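Local coordinates for protein putative secreted endoglycosylceramidase (Rhodococcus hoagii, PDB 6JYZ) that probably hydrolyses the O-glycosidic bond between glycan and ceramide in glycosphingolipids, as an endogalactosylceramidase of glycoside hydrolase family 5, at residues Ala75-Asp80 / Gln404-Tyr409; Glu422-Asp427 / Gly469-Thr474. All coordinates share one frame; numbering follows the deposited sequence.

Contact 1: residues Ala75-Asp80 / Gln404-Tyr409; sequences AALGFD and QLARAY
Leu77 and Ala406 bring the two backbones together, their CA atoms 4.8 Å apart, with Ala406 CA set 3.3 Å from Leu77 O in a CA-H...O contact. This carbonyl is buried and has no conventional donor, and the alanine's lone methyl lets the chains come this close. Gly78 ends the preceding helix in a Schellman motif; its positive phi (93°) would press a CB against the carbonyl before it, so glycine suits the place. Tyr409 has CG between its backbone N and carbonyl carbon (chi1 70°), and its ring reaches across to place OH 2.7 Å from Gly78 O, as donor. The turn leads from helix 68-75 into strand 81-86 of the (beta/alpha)8 barrel expected of this family, whereas Tyr409 opens strand 409-414 of the C-terminal beta-rich part. A phenylalanine in place of Tyr409 would probably leave the Gly78 carbonyl without this donor and cut the polar tie between the segments. Asp80 CG lies 3.1 Å from Tyr409 OH, but no bond forms; the carboxylate stands nearly perpendicular to the ring, and OD1 takes a hydrogen bond from Arg43 backbone N. Phe79 CE1 packs 4.0 Å from Leu405 CB, its ring edge facing Leu405 O, while Leu77 CB lies over one ring face, toward its rim.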
loop_
_atom_site.group_PDB
_atom_site.type_symbol
_atom_site.label_atom_id
_atom_site.label_comp_id
_atom_site.label_asym_id
_atom_site.label_seq_id
_atom_site.Cartn_x
_atom_site.Cartn_y
_atom_site.Cartn_z
ATOM N N ALA A 75 -7.350 8.304 -11.553
ATOM C CA ALA A 75 -6.550 8.874 -12.644
ATOM C C ALA A 75 -6.753 10.397 -12.717
ATOM O O ALA A 75 -5.814 11.094 -13.133
ATOM C CB ALA A 75 -6.913 8.226 -13.936
ATOM N N ALA A 76 -7.934 10.891 -12.305
ATOM C CA ALA A 76 -8.186 12.326 -12.351
ATOM C C ALA A 76 -7.468 13.067 -11.246
ATOM O O ALA A 76 -7.457 14.334 -11.272
ATOM C CB ALA A 76 -9.681 12.543 -12.361
ATOM N N LEU A 77 -6.834 12.382 -10.261
ATOM C CA LEU A 77 -5.917 12.987 -9.311
ATOM C C LEU A 77 -4.471 12.738 -9.711
ATOM O O LEU A 77 -3.581 13.097 -8.917
ATOM C CB LEU A 77 -6.188 12.456 -7.897
ATOM C CG LEU A 77 -7.559 12.821 -7.396
ATOM C CD1 LEU A 77 -7.932 11.976 -6.169
ATOM C CD2 LEU A 77 -7.640 14.307 -7.017
ATOM N N GLY A 78 -4.241 12.113 -10.863
ATOM C CA GLY A 78 -2.874 11.907 -11.330
ATOM C C GLY A 78 -2.265 10.549 -10.919
ATOM O O GLY A 78 -1.141 10.275 -11.305
ATOM N N PHE A 79 -3.020 9.728 -10.157
ATOM C CA PHE A 79 -2.392 8.510 -9.622
ATOM C C PHE A 79 -2.071 7.519 -10.730
ATOM O O PHE A 79 -2.853 7.347 -11.673
ATOM C CB PHE A 79 -3.398 7.854 -8.681
ATOM C CG PHE A 79 -3.778 8.633 -7.472
ATOM C CD1 PHE A 79 -3.092 9.780 -7.088
ATOM C CD2 PHE A 79 -4.812 8.180 -6.655
ATOM C CE1 PHE A 79 -3.447 10.465 -5.910
ATOM C CE2 PHE A 79 -5.180 8.880 -5.519
ATOM C CZ PHE A 79 -4.485 10.001 -5.136
ATOM N N ASP A 80 -0.922 6.863 -10.603
ATOM C CA ASP A 80 -0.526 5.830 -11.538
ATOM C C ASP A 80 -0.267 4.468 -10.865
ATOM O O ASP A 80 0.228 3.578 -11.525
ATOM C CB ASP A 80 0.707 6.211 -12.373
ATOM C CG ASP A 80 1.954 6.335 -11.548
ATOM O OD1 ASP A 80 1.894 6.155 -10.312
ATOM O OD2 ASP A 80 3.040 6.595 -12.184
ATOM N N GLN A 404 -2.692 18.202 -2.274
ATOM C CA GLN A 404 -1.323 17.746 -2.177
ATOM C C GLN A 404 -1.097 16.445 -2.943
ATOM O O GLN A 404 -0.074 16.258 -3.616
ATOM C CB GLN A 404 -0.945 17.549 -0.700
ATOM C CG GLN A 404 -0.936 18.836 0.109
ATOM C CD GLN A 404 0.061 19.815 -0.446
ATOM O OE1 GLN A 404 1.177 19.467 -0.838
ATOM N NE2 GLN A 404 -0.358 21.071 -0.395
ATOM N N LEU A 405 -2.062 15.531 -2.858
ATOM C CA LEU A 405 -1.898 14.243 -3.496
ATOM C C LEU A 405 -1.902 14.324 -5.011
ATOM O O LEU A 405 -1.350 13.498 -5.700
ATOM C CB LEU A 405 -2.986 13.273 -3.040
ATOM C CG LEU A 405 -3.032 13.005 -1.526
ATOM C CD1 LEU A 405 -4.124 11.981 -1.242
ATOM C CD2 LEU A 405 -1.687 12.553 -0.978
ATOM N N ALA A 406 -2.549 15.378 -5.560
ATOM C CA ALA A 406 -2.639 15.562 -7.010
ATOM C C ALA A 406 -1.434 16.318 -7.590
ATOM O O ALA A 406 -1.454 16.600 -8.802
ATOM C CB ALA A 406 -3.938 16.269 -7.362
ATOM N N ARG A 407 -0.460 16.664 -6.785
ATOM C CA ARG A 407 0.648 17.479 -7.282
ATOM C C ARG A 407 1.334 16.861 -8.476
ATOM O O ARG A 407 1.487 15.641 -8.629
ATOM C CB ARG A 407 1.656 17.770 -6.174
ATOM C CG ARG A 407 1.148 18.887 -5.249
ATOM C CD ARG A 407 1.889 18.986 -3.921
ATOM N NE ARG A 407 3.315 19.099 -4.107
ATOM C CZ ARG A 407 4.240 19.123 -3.111
ATOM N NH1 ARG A 407 3.826 19.154 -1.844
ATOM N NH2 ARG A 407 5.521 19.033 -3.423
ATOM N N ALA A 408 1.834 17.726 -9.372
ATOM C CA ALA A 408 2.522 17.328 -10.583
ATOM C C ALA A 408 3.706 16.416 -10.272
ATOM O O ALA A 408 4.460 16.640 -9.271
ATOM C CB ALA A 408 3.039 18.610 -11.297
ATOM N N TYR A 409 3.969 15.438 -11.134
ATOM C CA TYR A 409 5.156 14.600 -11.007
ATOM C C TYR A 409 5.448 13.903 -12.319
ATOM O O TYR A 409 4.519 13.658 -13.101
ATOM C CB TYR A 409 5.019 13.535 -9.864
ATOM C CG TYR A 409 4.034 12.401 -10.136
ATOM C CD1 TYR A 409 2.679 12.647 -10.154
ATOM C CD2 TYR A 409 4.500 11.138 -10.404
ATOM C CE1 TYR A 409 1.757 11.630 -10.440
ATOM C CE2 TYR A 409 3.593 10.101 -10.666
ATOM C CZ TYR A 409 2.242 10.365 -10.709
ATOM O OH TYR A 409 1.364 9.316 -10.961
#

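Contact 2: residues Glu422-Asp427 / Gly469-Thr474. With EDO (1,2-ethanediol), chain F.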
loop_
_atom_site.group_PDB
_atom_site.type_symbol
_atom_site.label_atom_id
_atom_site.label_comp_id
_atom_site.label_asym_id
_atom_site.label_seq_id
_atom_site.Cartn_x
_atom_site.Cartn_y
_atom_site.Cartn_z
ATOM N N GLU A 422 8.978 22.554 -8.515
ATOM C CA GLU A 422 8.991 23.289 -9.795
ATOM C C GLU A 422 9.270 22.407 -10.985
ATOM O O GLU A 422 9.288 22.945 -12.100
ATOM C CB GLU A 422 10.068 24.364 -9.743
ATOM C CG GLU A 422 11.453 23.848 -9.357
ATOM C CD GLU A 422 11.915 23.654 -7.873
ATOM O OE1 GLU A 422 11.053 23.537 -6.790
ATOM O OE2 GLU A 422 13.203 23.624 -7.739
ATOM N N GLY A 423 9.581 21.143 -10.845
ATOM C CA GLY A 423 9.681 20.260 -11.992
ATOM C C GLY A 423 10.799 19.266 -11.806
ATOM O O GLY A 423 11.173 18.890 -10.680
ATOM N N PHE A 424 11.336 18.715 -12.886
ATOM C CA PHE A 424 12.212 17.551 -12.816
ATOM C C PHE A 424 13.269 17.575 -13.882
ATOM O O PHE A 424 13.118 18.362 -14.865
ATOM C CB PHE A 424 11.440 16.200 -12.869
ATOM C CG PHE A 424 10.575 16.062 -14.128
ATOM C CD1 PHE A 424 9.303 16.572 -14.221
ATOM C CD2 PHE A 424 11.125 15.382 -15.199
ATOM C CE1 PHE A 424 8.561 16.418 -15.393
ATOM C CE2 PHE A 424 10.370 15.226 -16.374
ATOM C CZ PHE A 424 9.126 15.742 -16.479
ATOM N N ARG A 425 14.308 16.817 -13.717
ATOM C CA ARG A 425 15.413 16.816 -14.657
ATOM C C ARG A 425 16.083 15.480 -14.672
ATOM O O ARG A 425 15.913 14.676 -13.701
ATOM C CB ARG A 425 16.412 17.943 -14.453
ATOM C CG ARG A 425 17.214 17.875 -13.187
ATOM C CD ARG A 425 18.194 19.100 -13.083
ATOM N NE ARG A 425 17.447 20.343 -13.007
ATOM C CZ ARG A 425 17.383 21.269 -13.985
ATOM N NH1 ARG A 425 18.071 21.183 -15.093
ATOM N NH2 ARG A 425 16.512 22.245 -13.874
ATOM N N GLY A 426 16.845 15.170 -15.690
ATOM C CA GLY A 426 17.530 13.908 -15.773
ATOM C C GLY A 426 18.486 13.877 -16.935
ATOM O O GLY A 426 18.785 14.946 -17.555
ATOM N N ASP A 427 19.061 12.743 -17.167
ATOM C CA ASP A 427 19.983 12.535 -18.279
ATOM C C ASP A 427 19.773 11.150 -18.815
ATOM O O ASP A 427 20.177 10.179 -18.108
ATOM C CB ASP A 427 21.425 12.790 -17.814
ATOM C CG ASP A 427 22.447 12.740 -18.928
ATOM O OD1 ASP A 427 22.123 12.271 -19.987
ATOM O OD2 ASP A 427 23.647 13.054 -18.609
ATOM N N GLY A 469 19.567 12.697 -23.738
ATOM C CA GLY A 469 20.695 13.304 -23.040
ATOM C C GLY A 469 20.167 14.083 -21.826
ATOM O O GLY A 469 19.102 13.732 -21.271
ATOM N N GLU A 470 20.851 15.132 -21.422
ATOM C CA GLU A 470 20.376 15.957 -20.328
ATOM C C GLU A 470 19.059 16.589 -20.723
ATOM O O GLU A 470 18.940 17.130 -21.861
ATOM C CB GLU A 470 21.356 17.077 -20.010
ATOM C CG GLU A 470 22.634 16.620 -19.321
ATOM C CD GLU A 470 23.462 17.781 -18.748
ATOM O OE1 GLU A 470 23.189 18.945 -19.088
ATOM O OE2 GLU A 470 24.378 17.480 -17.984
ATOM N N TYR A 471 18.122 16.741 -19.825
ATOM C CA TYR A 471 16.873 17.411 -20.068
ATOM C C TYR A 471 16.269 17.979 -18.804
ATOM O O TYR A 471 16.652 17.525 -17.700
ATOM C CB TYR A 471 15.852 16.490 -20.742
ATOM C CG TYR A 471 15.454 15.324 -19.839
ATOM C CD1 TYR A 471 14.386 15.455 -18.929
ATOM C CD2 TYR A 471 16.188 14.160 -19.838
ATOM C CE1 TYR A 471 14.126 14.424 -18.015
ATOM C CE2 TYR A 471 15.906 13.103 -18.954
ATOM C CZ TYR A 471 14.898 13.288 -18.044
ATOM O OH TYR A 471 14.617 12.213 -17.186
ATOM N N SER A 472 15.355 18.892 -18.917
ATOM C CA SER A 472 14.617 19.339 -17.754
ATOM C C SER A 472 13.259 19.791 -18.202
ATOM O O SER A 472 13.044 20.240 -19.347
ATOM C CB SER A 472 15.343 20.386 -16.958
ATOM O OG SER A 472 15.508 21.574 -17.811
ATOM N N VAL A 473 12.287 19.718 -17.316
ATOM C CA VAL A 473 10.941 20.200 -17.534
ATOM C C VAL A 473 10.555 20.964 -16.298
ATOM O O VAL A 473 10.376 20.343 -15.207
ATOM C CB VAL A 473 9.897 19.092 -17.832
ATOM C CG1 VAL A 473 8.559 19.737 -18.082
ATOM C CG2 VAL A 473 10.357 18.211 -18.960
ATOM N N THR A 474 10.464 22.290 -16.331
ATOM C CA THR A 474 10.290 23.086 -15.125
ATOM C C THR A 474 9.172 24.082 -15.364
ATOM O O THR A 474 8.723 24.427 -16.473
ATOM C CB THR A 474 11.656 23.488 -14.499
ATOM O OG1 THR A 474 12.337 24.299 -15.419
ATOM C CG2 THR A 474 12.685 22.405 -14.206
HETATM C C1 EDO F . 14.747 19.976 -10.156
HETATM O O1 EDO F . 16.089 19.793 -10.598
HETATM C C2 EDO F . 14.132 20.961 -11.042
HETATM O O2 EDO F . 14.932 22.083 -11.376
HETATM O O HOH W 1 17.854 22.241 -17.927
HETATM O O HOH W 2 24.309 15.011 -16.885
#
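Phe424 and Tyr471 both hold CG between the backbone N and the carbonyl carbon (chi1 57° and 65°), which swings each ring across toward the partner strand. The Phe424 ring settles over Val473, whose CB makes a CH-pi contact 4.1 Å from the ring centroid; the beta-branched valine offers CG2 as well. The Tyr471 ring lies over Gly426, with Gly426 N 3.6 Å above its plane and toward the rim; a CB there would collide with the tyrosine hydroxyl, which bonds to Pro414 O. The two rings meet edge against edge, Phe424 CE2 being 4.2 Å from Tyr471 CE1. Strands 423-427 and 471-474 are neighbours in a four-stranded antiparallel sheet, joined by paired backbone bonds at Phe424/Val473 and Gly426/Tyr471. This aromatic face packs on strands 409-414 and 431-437, an arrangement consistent with the C-terminal beta-sandwich of endoglycoceramidases. On the other face Arg425 bends at chi3 (63°) and lays its guanidinium over Ser472, NH1 being 3.4 Å from CB; the small serine lets it lie low. Its NE donates to O1 of an ethanediol, probably from the crystallisation liquor, at 2.8 Å, and NH2 to O2 at 3.0 Å. Where the chain turns a corner at Gly469 and Glu470, the exposed carboxylates of Asp427 and Glu470 stand almost perpendicular, OD2 4.5 Å from OE2, and one water donates to both, probably easing their repulsion.

How the contacts relate
Contact 1 closes before contact 2 opens along the chain, and their centres lie about 19 Å apart, with nearest atoms about 5 Å apart and not touching. Contact 1 sits where the (beta/alpha)8 barrel expected of the family meets the C-terminal beta-rich part; contact 2 lies farther out, within the latter. Strand 409-414 links them: it starts at Tyr409, pairs with barrel strand 38-47, and carries Pro410 and Ala413 against Phe424 and Tyr471, respectively. Strand 431-437 serves both as well, Trp435 bonding to Ala406 and Tyr409 while Tyr436 touches Ala408, Phe424 and Val473. The outer sheet is thus packed on strand 409-414, which pairs with the barrel, and on its neighbour 431-437.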